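Local atomic coordinates of DNA protection during starvation protein (PDB entry 2YW6), a protein that probably protects DNA from oxidative damage by oxidising iron(II) with hydrogen peroxide and storing the ferric mineral inside a hollow shell of twelve subunits. Residues Y64-V68 and L137-H141; L31-K36 and Q57-R62; L109-N114 and F148-R153; V17-Q22 and L75-K80; V116-R121 and L145-Q149. Residue numbers count along the deposited sequence, not the author numbering.

Interaction 1 (Y64-V68 and L137-H141); sequences YADEV and LLIAH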
# COMPACT_ATOMS: atom_id res chain seq x y z
N TYR B 64 22.85 7.53 -5.46
CA TYR B 64 23.68 8.70 -5.67
C TYR B 64 24.53 8.50 -6.93
O TYR B 64 24.87 9.47 -7.62
CB TYR B 64 24.61 8.96 -4.46
CG TYR B 64 23.91 9.37 -3.18
CD1 TYR B 64 22.58 9.81 -3.17
CD2 TYR B 64 24.61 9.39 -1.97
CE1 TYR B 64 21.98 10.25 -2.00
CE2 TYR B 64 24.02 9.83 -0.80
CZ TYR B 64 22.70 10.27 -0.82
OH TYR B 64 22.13 10.73 0.36
N ALA B 65 24.87 7.25 -7.22
CA ALA B 65 25.67 6.94 -8.41
C ALA B 65 24.83 7.28 -9.64
O ALA B 65 25.35 7.84 -10.62
CB ALA B 65 26.06 5.47 -8.42
N ASP B 66 23.55 6.95 -9.59
CA ASP B 66 22.66 7.24 -10.71
C ASP B 66 22.57 8.74 -10.93
O ASP B 66 22.71 9.21 -12.06
CB ASP B 66 21.27 6.66 -10.46
CG ASP B 66 21.23 5.17 -10.72
OD1 ASP B 66 20.14 4.57 -10.60
OD2 ASP B 66 22.29 4.61 -11.05
N GLU B 67 22.33 9.49 -9.84
CA GLU B 67 22.23 10.95 -9.88
C GLU B 67 23.52 11.55 -10.47
O GLU B 67 23.49 12.23 -11.49
CB GLU B 67 22.00 11.49 -8.46
CG GLU B 67 20.55 11.41 -8.01
CD GLU B 67 20.35 11.35 -6.49
OE1 GLU B 67 21.06 12.06 -5.74
OE2 GLU B 67 19.47 10.58 -6.05
N VAL B 68 24.64 11.27 -9.82
CA VAL B 68 25.91 11.78 -10.29
C VAL B 68 26.13 11.41 -11.77
O VAL B 68 26.53 12.27 -12.56
CB VAL B 68 27.07 11.23 -9.43
CG1 VAL B 68 28.40 11.57 -10.03
CG2 VAL B 68 26.99 11.85 -8.05
N LEU B 137 23.81 19.00 -5.32
CA LEU B 137 23.70 17.56 -5.43
C LEU B 137 24.69 16.95 -4.44
O LEU B 137 24.34 16.06 -3.67
CB LEU B 137 24.06 17.12 -6.85
CG LEU B 137 23.51 15.81 -7.40
CD1 LEU B 137 24.59 15.13 -8.24
CD2 LEU B 137 23.08 14.91 -6.26
N LEU B 138 25.93 17.43 -4.47
CA LEU B 138 26.94 16.89 -3.57
C LEU B 138 26.67 17.26 -2.09
O LEU B 138 26.94 16.45 -1.18
CB LEU B 138 28.34 17.34 -4.00
CG LEU B 138 28.85 16.84 -5.38
CD1 LEU B 138 30.37 17.01 -5.43
CD2 LEU B 138 28.49 15.39 -5.62
N ILE B 139 26.14 18.46 -1.85
CA ILE B 139 25.83 18.87 -0.48
C ILE B 139 24.76 17.97 0.12
O ILE B 139 24.78 17.70 1.32
CB ILE B 139 25.33 20.34 -0.42
CG1 ILE B 139 26.44 21.29 -0.91
CG2 ILE B 139 24.88 20.68 1.00
CD1 ILE B 139 26.07 22.75 -0.90
N ALA B 140 23.84 17.49 -0.70
CA ALA B 140 22.77 16.61 -0.21
C ALA B 140 23.32 15.25 0.17
O ALA B 140 22.89 14.64 1.14
CB ALA B 140 21.67 16.46 -1.25
N HIS B 141 24.29 14.78 -0.61
CA HIS B 141 24.92 13.49 -0.38
C HIS B 141 25.79 13.48 0.87
O HIS B 141 25.85 12.48 1.60
CB HIS B 141 25.80 13.13 -1.58
CG HIS B 141 25.05 12.90 -2.84
ND1 HIS B 141 25.67 12.54 -4.02
CD2 HIS B 141 23.72 12.92 -3.11
CE1 HIS B 141 24.76 12.34 -4.95
NE2 HIS B 141 23.57 12.57 -4.42
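H141 is the residue to look at first: it loses more surface to this contact than any other, and its imidazole fills the gap between two nearly antiparallel helices whose axes come within 11.3 Å here. Y64, the second largest contributor, meets it flat. The two rings form an offset stack, centroids 3.6 Å apart and planes tilted by 15°, and each ring also has the other residue's CB over its face, Y64 CB lying 3.7 Å from the imidazole centroid. At the edge of the same imidazole, NE2 of H141 donates a nearly linear hydrogen bond of 2.9 Å to OE1 of E67, one turn along from Y64. ND1 is used as well, in a hydrogen bond with the hydroxyl of Y28, so the ring is held through both nitrogens as well as by its face. L137 closes the other end: its CD1 lies 4.1 Å from CG2 of V68, and its CD2 is 3.5 Å from OE1 of E67. The neighbouring D66 points elsewhere, forming a salt bridge with K36 of a second subunit; it is probably an iron ligand, as in related Dps proteins, in a site shared between two subunits. In the four-helix bundle of the ferritin fold, this contact ties helix 47-75 to helix 132-155, while helix 12-41 packs against V68 and helix 102-127 covers L138 and I139.

Interaction 2 (L31-K36 and Q57-R62); sequences LHLTLK and QVELVR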
# COMPACT_ATOMS: atom_id res chain seq x y z
N LEU B 31 32.21 2.41 -3.47
CA LEU B 31 31.61 2.45 -2.14
C LEU B 31 30.49 1.47 -1.92
O LEU B 31 30.50 0.76 -0.91
CB LEU B 31 31.12 3.85 -1.81
CG LEU B 31 30.65 4.07 -0.36
CD1 LEU B 31 31.59 3.42 0.65
CD2 LEU B 31 30.54 5.56 -0.11
N HIS B 32 29.52 1.41 -2.83
CA HIS B 32 28.43 0.48 -2.59
C HIS B 32 28.88 -0.97 -2.79
O HIS B 32 28.32 -1.89 -2.20
CB HIS B 32 27.16 0.85 -3.38
CG HIS B 32 27.26 0.69 -4.87
ND1 HIS B 32 27.35 -0.54 -5.49
CD2 HIS B 32 27.20 1.61 -5.87
CE1 HIS B 32 27.33 -0.37 -6.80
NE2 HIS B 32 27.24 0.93 -7.05
N LEU B 33 29.92 -1.18 -3.60
CA LEU B 33 30.45 -2.53 -3.79
C LEU B 33 31.06 -2.94 -2.45
O LEU B 33 30.74 -3.99 -1.89
CB LEU B 33 31.56 -2.54 -4.84
CG LEU B 33 31.19 -2.37 -6.32
CD1 LEU B 33 32.47 -2.15 -7.12
CD2 LEU B 33 30.40 -3.58 -6.81
N THR B 34 31.93 -2.08 -1.94
CA THR B 34 32.59 -2.33 -0.67
C THR B 34 31.55 -2.52 0.45
O THR B 34 31.62 -3.50 1.20
CB THR B 34 33.52 -1.17 -0.31
OG1 THR B 34 34.43 -0.96 -1.39
CG2 THR B 34 34.29 -1.47 0.96
N LEU B 35 30.60 -1.59 0.55
CA LEU B 35 29.53 -1.67 1.55
C LEU B 35 28.94 -3.06 1.56
O LEU B 35 28.78 -3.68 2.61
CB LEU B 35 28.41 -0.67 1.23
CG LEU B 35 28.23 0.64 2.00
CD1 LEU B 35 29.08 0.65 3.28
CD2 LEU B 35 28.59 1.79 1.09
N LYS B 36 28.61 -3.55 0.37
CA LYS B 36 28.02 -4.87 0.22
C LYS B 36 29.01 -5.95 0.65
O LYS B 36 28.62 -6.91 1.33
CB LYS B 36 27.62 -5.09 -1.24
CG LYS B 36 26.21 -5.63 -1.40
CD LYS B 36 25.20 -4.69 -0.82
CE LYS B 36 23.79 -5.26 -0.96
NZ LYS B 36 23.69 -6.53 -0.23
N GLN B 57 22.15 2.28 3.45
CA GLN B 57 23.26 3.07 2.90
C GLN B 57 23.61 2.59 1.48
O GLN B 57 23.94 3.39 0.60
CB GLN B 57 24.50 2.97 3.80
CG GLN B 57 25.69 3.82 3.33
CD GLN B 57 25.47 5.32 3.55
OE1 GLN B 57 24.35 5.77 3.82
NE2 GLN B 57 26.53 6.10 3.44
N VAL B 58 23.56 1.27 1.27
CA VAL B 58 23.85 0.68 -0.03
C VAL B 58 22.87 1.21 -1.08
O VAL B 58 23.25 1.42 -2.23
CB VAL B 58 23.74 -0.89 -0.03
CG1 VAL B 58 23.69 -1.42 -1.47
CG2 VAL B 58 24.96 -1.51 0.68
N GLU B 59 21.62 1.41 -0.69
CA GLU B 59 20.63 1.89 -1.64
C GLU B 59 20.82 3.37 -1.89
O GLU B 59 20.73 3.83 -3.03
CB GLU B 59 19.21 1.63 -1.15
CG GLU B 59 18.16 2.18 -2.10
CD GLU B 59 16.78 1.65 -1.82
OE1 GLU B 59 16.32 1.78 -0.67
OE2 GLU B 59 16.15 1.10 -2.76
N LEU B 60 21.11 4.11 -0.82
CA LEU B 60 21.31 5.54 -0.92
C LEU B 60 22.50 5.81 -1.86
O LEU B 60 22.38 6.56 -2.84
CB LEU B 60 21.58 6.09 0.48
CG LEU B 60 21.04 7.47 0.91
CD1 LEU B 60 19.67 7.73 0.31
CD2 LEU B 60 20.97 7.52 2.44
N VAL B 61 23.63 5.17 -1.59
CA VAL B 61 24.84 5.35 -2.40
C VAL B 61 24.64 4.92 -3.86
O VAL B 61 25.13 5.59 -4.78
CB VAL B 61 26.03 4.59 -1.74
CG1 VAL B 61 27.26 4.57 -2.67
CG2 VAL B 61 26.38 5.24 -0.38
N ARG B 62 23.93 3.81 -4.07
CA ARG B 62 23.65 3.33 -5.43
C ARG B 62 22.85 4.39 -6.18
O ARG B 62 23.06 4.64 -7.38
CB ARG B 62 22.84 2.03 -5.36
CG ARG B 62 23.68 0.78 -5.25
CD ARG B 62 22.82 -0.45 -4.94
NE ARG B 62 23.63 -1.67 -4.95
CZ ARG B 62 23.17 -2.88 -4.61
NH1 ARG B 62 21.91 -3.03 -4.23
NH2 ARG B 62 23.98 -3.94 -4.64
O HOH W 1 26.49 -3.04 -5.32
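Helices 12-41 and 47-75 run antiparallel at 166° and come close here, with axes 9.1 Å apart and the CA atoms of H32 and V58 separated by 5.3 Å. V58 is the main bump. Its CG2 pushes into a hollow between L35 and K36, 3.6 Å from CB of L35 and 3.5 Å from CD of K36. One turn on, V61 fits beside L31 and H32, its CG1 4.0 Å from L31 CB and 3.8 Å from H32 CB. L35 reaches back with CD2 to within 4.2 Å of CG of Q57. The aliphatic part of R62 lies over one face of the H32 imidazole in a CH-pi contact, with R62 CG 3.7 Å from the ring centroid. One water joins the two residues, 2.6 Å from ND1 of H32 and accepting a 2.8 Å hydrogen bond from NH2 of R62. The polar ends of K36 and Q57 find partners elsewhere: D66 of a second subunit for K36, the hydroxyl of Y113 for Q57. No direct hydrogen bond joins the segments: apolar fit holds this pair of the ferritin-like four-helix bundle, with the water bridge and charges on the flank facing the neighbouring subunit.

Interaction 3 (L109-N114 and F148-R153); sequences LDLVYN and FQWFVR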
# COMPACT_ATOMS: atom_id res chain seq x y z
N LEU B 109 35.83 0.73 7.62
CA LEU B 109 34.81 1.55 6.95
C LEU B 109 34.87 3.01 7.38
O LEU B 109 34.63 3.91 6.57
CB LEU B 109 33.40 1.01 7.23
CG LEU B 109 32.83 -0.04 6.27
CD1 LEU B 109 31.43 -0.35 6.71
CD2 LEU B 109 32.83 0.48 4.84
N ASP B 110 35.17 3.24 8.66
CA ASP B 110 35.29 4.60 9.17
C ASP B 110 36.38 5.27 8.33
O ASP B 110 36.24 6.43 7.89
CB ASP B 110 35.70 4.57 10.64
CG ASP B 110 35.70 5.95 11.27
OD1 ASP B 110 36.36 6.12 12.32
OD2 ASP B 110 35.03 6.85 10.74
N LEU B 111 37.48 4.54 8.13
CA LEU B 111 38.61 5.03 7.35
C LEU B 111 38.17 5.34 5.92
O LEU B 111 38.48 6.40 5.39
CB LEU B 111 39.73 3.98 7.34
CG LEU B 111 41.08 4.30 7.99
CD1 LEU B 111 41.00 5.52 8.91
CD2 LEU B 111 41.54 3.05 8.76
N VAL B 112 37.45 4.40 5.31
CA VAL B 112 36.96 4.59 3.95
C VAL B 112 36.16 5.90 3.86
O VAL B 112 36.38 6.70 2.95
CB VAL B 112 36.08 3.39 3.50
CG1 VAL B 112 35.41 3.71 2.16
CG2 VAL B 112 36.93 2.14 3.39
N TYR B 113 35.26 6.12 4.81
CA TYR B 113 34.45 7.33 4.82
C TYR B 113 35.24 8.63 5.05
O TYR B 113 34.81 9.69 4.60
CB TYR B 113 33.31 7.22 5.84
CG TYR B 113 32.11 6.51 5.26
CD1 TYR B 113 32.16 5.15 4.97
CD2 TYR B 113 30.98 7.23 4.86
CE1 TYR B 113 31.12 4.53 4.28
CE2 TYR B 113 29.95 6.62 4.17
CZ TYR B 113 30.02 5.28 3.88
OH TYR B 113 29.04 4.70 3.13
N ASN B 114 36.36 8.56 5.75
CA ASN B 114 37.15 9.77 5.96
C ASN B 114 37.53 10.28 4.56
O ASN B 114 37.38 11.47 4.26
CB ASN B 114 38.42 9.51 6.79
CG ASN B 114 38.16 9.49 8.31
OD1 ASN B 114 37.22 10.12 8.80
ND2 ASN B 114 39.02 8.79 9.05
N PHE B 148 26.07 8.54 8.17
CA PHE B 148 26.41 7.13 8.17
C PHE B 148 27.72 6.84 8.90
O PHE B 148 27.81 5.87 9.67
CB PHE B 148 26.52 6.60 6.74
CG PHE B 148 26.72 5.12 6.67
CD1 PHE B 148 25.64 4.25 6.83
CD2 PHE B 148 27.99 4.58 6.49
CE1 PHE B 148 25.82 2.87 6.82
CE2 PHE B 148 28.19 3.21 6.48
CZ PHE B 148 27.11 2.35 6.64
N GLN B 149 28.74 7.67 8.65
CA GLN B 149 30.04 7.50 9.28
C GLN B 149 29.87 7.58 10.79
O GLN B 149 30.54 6.88 11.54
CB GLN B 149 31.03 8.58 8.83
CG GLN B 149 32.47 8.26 9.18
CD GLN B 149 33.39 9.47 9.12
OE1 GLN B 149 34.60 9.34 8.90
NE2 GLN B 149 32.83 10.65 9.32
N TRP B 150 28.97 8.44 11.23
CA TRP B 150 28.74 8.57 12.65
C TRP B 150 28.16 7.28 13.23
O TRP B 150 28.55 6.86 14.32
CB TRP B 150 27.81 9.73 12.97
CG TRP B 150 27.46 9.72 14.41
CD1 TRP B 150 28.33 9.74 15.46
CD2 TRP B 150 26.15 9.59 14.97
NE1 TRP B 150 27.64 9.62 16.64
CE2 TRP B 150 26.30 9.52 16.37
CE3 TRP B 150 24.86 9.52 14.42
CZ2 TRP B 150 25.21 9.38 17.24
CZ3 TRP B 150 23.77 9.38 15.29
CH2 TRP B 150 23.96 9.31 16.68
N PHE B 151 27.22 6.65 12.53
CA PHE B 151 26.64 5.41 13.03
C PHE B 151 27.75 4.38 13.15
O PHE B 151 27.78 3.59 14.08
CB PHE B 151 25.54 4.87 12.11
CG PHE B 151 24.27 5.65 12.16
CD1 PHE B 151 23.95 6.43 13.27
CD2 PHE B 151 23.36 5.60 11.11
CE1 PHE B 151 22.75 7.14 13.34
CE2 PHE B 151 22.16 6.31 11.16
CZ PHE B 151 21.86 7.08 12.28
N VAL B 152 28.67 4.42 12.19
CA VAL B 152 29.80 3.50 12.18
C VAL B 152 30.67 3.78 13.41
O VAL B 152 30.96 2.87 14.19
CB VAL B 152 30.66 3.67 10.89
CG1 VAL B 152 31.86 2.75 10.93
CG2 VAL B 152 29.81 3.38 9.65
N ARG B 153 31.06 5.04 13.59
CA ARG B 153 31.89 5.44 14.73
C ARG B 153 31.23 5.11 16.06
O ARG B 153 31.91 4.73 17.03
CB ARG B 153 32.19 6.94 14.66
CG ARG B 153 32.95 7.33 13.43
CD ARG B 153 33.10 8.83 13.28
NE ARG B 153 34.22 9.14 12.40
CZ ARG B 153 34.60 10.36 12.05
NH1 ARG B 153 33.94 11.41 12.51
NH2 ARG B 153 35.66 10.54 11.26
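A salt bridge leads this contact: NE of R153 donates a 2.9 Å hydrogen bond to OD2 of D110, joining helix 132-155 to helix 102-127. N114 and Q149 crowd in beside it, making a polar cluster with D110 and R153 along one flank of the interface. Inward from the cluster, CG of Q149 packs 3.6 Å from CB of Y113. The closest backbone approach is nearby, where the CA atoms of D110 and Q149 are 6.0 Å apart. Deeper still, Y113 and F148 meet at an oblique angle of 38°, CD2 of F148 lying over the tyrosine face 3.4 Å from CZ. V152 continues the apolar layer, its CG1 4.4 Å from CB of L109 and 4.0 Å from the backbone N of D110. Polar flank and greasy interior thus share one antiparallel crossing of -153°, with axes 9.5 Å apart, as expected for two consecutive helices of a ferritin-like bundle. Towards the core, the Y113 hydroxyl is hydrogen-bonded to NE2 of Q57, and M53 from the same helix 47-75 touches F148 and V152. Helix 12-41 completes the enclosure, placing L35 against both L109 and Y113, V38 against L109 and L31 against Y113.

Interaction 4 (V17-Q22 and L75-K80); sequences VADLLQ and LGKSPK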
# COMPACT_ATOMS: atom_id res chain seq x y z
N VAL B 17 33.50 20.50 -14.34
CA VAL B 17 32.56 19.99 -13.36
C VAL B 17 32.33 18.50 -13.65
O VAL B 17 32.33 17.66 -12.74
CB VAL B 17 31.21 20.72 -13.45
CG1 VAL B 17 30.29 20.24 -12.35
CG2 VAL B 17 31.42 22.22 -13.35
N ALA B 18 32.12 18.20 -14.93
CA ALA B 18 31.87 16.83 -15.37
C ALA B 18 32.98 15.90 -14.89
O ALA B 18 32.72 14.75 -14.52
CB ALA B 18 31.74 16.78 -16.91
N ASP B 19 34.22 16.38 -14.89
CA ASP B 19 35.34 15.58 -14.42
C ASP B 19 35.25 15.34 -12.92
O ASP B 19 35.42 14.21 -12.45
CB ASP B 19 36.66 16.27 -14.77
CG ASP B 19 36.91 16.30 -16.25
OD1 ASP B 19 37.97 16.78 -16.67
OD2 ASP B 19 36.03 15.83 -17.01
N LEU B 20 34.98 16.41 -12.17
CA LEU B 20 34.83 16.31 -10.72
C LEU B 20 33.81 15.24 -10.39
O LEU B 20 34.02 14.43 -9.48
CB LEU B 20 34.35 17.62 -10.13
CG LEU B 20 35.36 18.67 -9.70
CD1 LEU B 20 34.61 19.83 -9.04
CD2 LEU B 20 36.34 18.07 -8.73
N LEU B 21 32.69 15.24 -11.12
CA LEU B 21 31.63 14.27 -10.87
C LEU B 21 32.04 12.83 -11.18
O LEU B 21 31.67 11.91 -10.46
CB LEU B 21 30.36 14.63 -11.65
CG LEU B 21 29.65 15.89 -11.15
CD1 LEU B 21 28.47 16.19 -12.07
CD2 LEU B 21 29.19 15.70 -9.70
N GLN B 22 32.81 12.64 -12.24
CA GLN B 22 33.26 11.30 -12.60
C GLN B 22 34.03 10.70 -11.43
O GLN B 22 33.88 9.51 -11.12
CB GLN B 22 34.16 11.35 -13.83
CG GLN B 22 34.70 9.99 -14.22
CD GLN B 22 33.59 9.03 -14.59
OE1 GLN B 22 32.80 9.31 -15.50
NE2 GLN B 22 33.53 7.89 -13.91
N LEU B 75 25.49 17.16 -18.44
CA LEU B 75 26.48 18.19 -18.69
C LEU B 75 27.10 18.03 -20.08
O LEU B 75 27.58 19.00 -20.67
CB LEU B 75 27.56 18.16 -17.61
CG LEU B 75 27.04 18.61 -16.24
CD1 LEU B 75 28.15 18.53 -15.21
CD2 LEU B 75 26.54 20.03 -16.35
N GLY B 76 27.10 16.81 -20.61
CA GLY B 76 27.65 16.59 -21.93
C GLY B 76 28.69 15.50 -22.08
O GLY B 76 29.02 15.11 -23.20
N LYS B 77 29.23 15.00 -20.98
CA LYS B 77 30.23 13.95 -21.08
C LYS B 77 29.58 12.58 -20.89
O LYS B 77 28.40 12.48 -20.57
CB LYS B 77 31.35 14.19 -20.05
CG LYS B 77 32.43 13.10 -19.95
CD LYS B 77 32.77 12.46 -21.32
CE LYS B 77 33.21 13.46 -22.36
NZ LYS B 77 33.19 12.74 -23.67
N SER B 78 30.36 11.54 -21.12
CA SER B 78 29.92 10.16 -20.99
C SER B 78 30.44 9.60 -19.67
O SER B 78 31.66 9.51 -19.45
CB SER B 78 30.45 9.35 -22.18
OG SER B 78 30.37 7.96 -21.94
N PRO B 79 29.53 9.26 -18.75
CA PRO B 79 29.91 8.70 -17.44
C PRO B 79 30.33 7.24 -17.56
O PRO B 79 29.81 6.51 -18.40
CB PRO B 79 28.65 8.89 -16.61
CG PRO B 79 27.55 8.77 -17.61
CD PRO B 79 28.08 9.54 -18.80
N LYS B 80 31.29 6.82 -16.74
CA LYS B 80 31.77 5.44 -16.78
C LYS B 80 31.54 4.69 -15.49
O LYS B 80 31.99 5.11 -14.43
CB LYS B 80 33.27 5.37 -17.09
CG LYS B 80 33.65 5.75 -18.50
CD LYS B 80 33.70 7.24 -18.67
CE LYS B 80 34.22 7.58 -20.04
NZ LYS B 80 33.31 7.04 -21.09
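V17 opens the contact with CG1 4.0 Å from CD1 of L75, the last residue of helix 47-75. A18 follows, close to the same leucine: its CB is 4.3 Å from L75 CD1, and 4.1 Å from CB of K77. One turn further on, CD1 of L21 also reaches L75 CD1, at 3.9 Å, so a single leucine end is received by three residues of helix 12-41. What lets the chain turn back along this helix is the Schellman motif just after L75. G76 is its C-prime residue, with positive phi, where a side chain would be jammed against the preceding carbonyl. Helix 47-75 ends there, and the extended residues that follow travel beside the first helix of the four-helix bundle towards the short helix 83-89. At the far end OE1 of Q22 accepts a hydrogen bond of 3.2 Å from the backbone N of K80, and NE2 of Q22 donates one of 3.2 Å to the backbone O of K80, so one amide pairs with both backbone polar groups of K80. The amine of K80 turns away, donating a 3.2 Å hydrogen bond from NZ to OG of S78 and forming a salt bridge with E98 of a second subunit.

Interaction 5 (V116-R121 and L145-Q149); sequences VIEDTR and LEKFQ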
# COMPACT_ATOMS: atom_id res chain seq x y z
N VAL B 116 36.08 9.54 1.62
CA VAL B 116 34.85 9.88 0.90
C VAL B 116 34.31 11.26 1.30
O VAL B 116 33.99 12.08 0.45
CB VAL B 116 33.75 8.80 1.14
CG1 VAL B 116 32.47 9.13 0.35
CG2 VAL B 116 34.29 7.44 0.72
N ILE B 117 34.22 11.49 2.60
CA ILE B 117 33.71 12.76 3.10
C ILE B 117 34.66 13.89 2.77
O ILE B 117 34.23 14.95 2.30
CB ILE B 117 33.47 12.72 4.62
CG1 ILE B 117 32.39 11.67 4.92
CG2 ILE B 117 33.05 14.11 5.13
CD1 ILE B 117 32.18 11.41 6.39
N GLU B 118 35.95 13.68 3.03
CA GLU B 118 36.93 14.72 2.74
C GLU B 118 36.91 15.06 1.24
O GLU B 118 36.91 16.24 0.86
CB GLU B 118 38.34 14.27 3.13
CG GLU B 118 39.35 15.39 2.99
CD GLU B 118 40.76 14.96 3.31
OE1 GLU B 118 41.66 15.82 3.31
OE2 GLU B 118 40.96 13.75 3.56
N ASP B 119 36.86 14.03 0.40
CA ASP B 119 36.82 14.25 -1.04
C ASP B 119 35.55 14.98 -1.46
O ASP B 119 35.57 15.78 -2.40
CB ASP B 119 36.89 12.92 -1.79
CG ASP B 119 38.29 12.35 -1.82
OD1 ASP B 119 38.47 11.23 -2.36
OD2 ASP B 119 39.21 13.03 -1.30
N THR B 120 34.44 14.70 -0.78
CA THR B 120 33.19 15.35 -1.13
C THR B 120 33.21 16.82 -0.73
O THR B 120 32.68 17.67 -1.45
CB THR B 120 32.00 14.63 -0.46
OG1 THR B 120 32.00 13.25 -0.87
CG2 THR B 120 30.67 15.27 -0.89
N ARG B 121 33.82 17.12 0.41
CA ARG B 121 33.91 18.50 0.87
C ARG B 121 34.68 19.36 -0.14
O ARG B 121 34.24 20.46 -0.49
CB ARG B 121 34.60 18.56 2.23
CG ARG B 121 33.78 17.97 3.35
CD ARG B 121 32.61 18.86 3.69
NE ARG B 121 31.95 18.41 4.91
CZ ARG B 121 31.14 19.18 5.62
NH1 ARG B 121 30.90 20.41 5.21
NH2 ARG B 121 30.58 18.72 6.73
N LEU B 145 26.24 10.75 3.85
CA LEU B 145 27.58 10.17 3.96
C LEU B 145 28.15 10.40 5.35
O LEU B 145 28.73 9.49 5.95
CB LEU B 145 28.54 10.79 2.95
CG LEU B 145 28.66 10.17 1.55
CD1 LEU B 145 27.70 8.99 1.40
CD2 LEU B 145 28.41 11.25 0.50
N GLU B 146 28.01 11.61 5.87
CA GLU B 146 28.52 11.94 7.19
C GLU B 146 27.72 11.32 8.32
O GLU B 146 28.28 10.89 9.33
CB GLU B 146 28.60 13.45 7.35
CG GLU B 146 29.81 14.04 6.68
CD GLU B 146 29.73 15.53 6.53
OE1 GLU B 146 29.14 16.17 7.43
OE2 GLU B 146 30.26 16.05 5.53
N LYS B 147 26.40 11.29 8.17
CA LYS B 147 25.56 10.69 9.19
C LYS B 147 25.92 9.21 9.30
O LYS B 147 26.07 8.67 10.40
CB LYS B 147 24.07 10.82 8.84
CG LYS B 147 23.18 10.14 9.87
CD LYS B 147 21.87 9.63 9.29
CE LYS B 147 20.83 10.73 9.22
NZ LYS B 147 19.46 10.18 9.02
N PHE B 148 26.07 8.54 8.17
CA PHE B 148 26.41 7.13 8.17
C PHE B 148 27.72 6.84 8.90
O PHE B 148 27.81 5.87 9.67
CB PHE B 148 26.52 6.60 6.74
CG PHE B 148 26.72 5.12 6.67
CD1 PHE B 148 25.64 4.25 6.83
CD2 PHE B 148 27.99 4.58 6.49
CE1 PHE B 148 25.82 2.87 6.82
CE2 PHE B 148 28.19 3.21 6.48
CZ PHE B 148 27.11 2.35 6.64
N GLN B 149 28.74 7.67 8.65
CA GLN B 149 30.04 7.50 9.28
C GLN B 149 29.87 7.58 10.79
O GLN B 149 30.54 6.88 11.54
CB GLN B 149 31.03 8.58 8.83
CG GLN B 149 32.47 8.26 9.18
CD GLN B 149 33.39 9.47 9.12
OE1 GLN B 149 34.60 9.34 8.90
NE2 GLN B 149 32.83 10.65 9.32
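The charged pair at the outer edge is R121 and E146: NH2 of R121 lies 2.9 Å from OE2 of E146 in a salt bridge, with a weak, bent hydrogen bond of 3.0 Å from the same NH2 to OE1 of E146. E146 has a second cationic partner, R71 of a third subunit, which forms a salt bridge with OE1, so this carboxylate also serves the subunit interface. T120 is satisfied without crossing to the other helix. Its OG1 donates a 2.7 Å hydrogen bond to O of V116, one turn back, and is also hydrogen-bonded to NE2 of Q24 on helix 12-41. Helices 102-127 and 132-155 are the last two of the ferritin-like four-helix bundle, and they pass here antiparallel at -158° with axes 10.6 Å apart. Between them sits I117, the residue most covered by the contact. Its CG2 lies against the carboxylate of E146, 3.4 Å from OE2, while its CG1 is 4.4 Å from CB of L145, and its far end reaches the Q149 side chain. Closer to the core, CG1 of V116 packs 4.1 Å from CG of L145, and L145 in turn touches Y28 of helix 12-41 and Q57 of helix 47-75.

Interactions 3 and 5 are successive steps along one helix pair, their centres 8 Å apart and F148 and Q149 common to both. Interaction 2 meets interaction 3 across the core, where NE2 of Q57 lies 2.9 Å from OH of Y113. Interaction 4 touches interaction 1 where O of L21 is 3.3 Å from CG1 of V68, but lies about 27 Å from interaction 3, centre to centre. The iron site inferred by similarity lies nearest interaction 1, which contains D66; E67 there is about 6 Å from E70, side chain to side chain, R62 of interaction 2 about 6 Å from D66, and P79 of interaction 4 about 7 Å from E70.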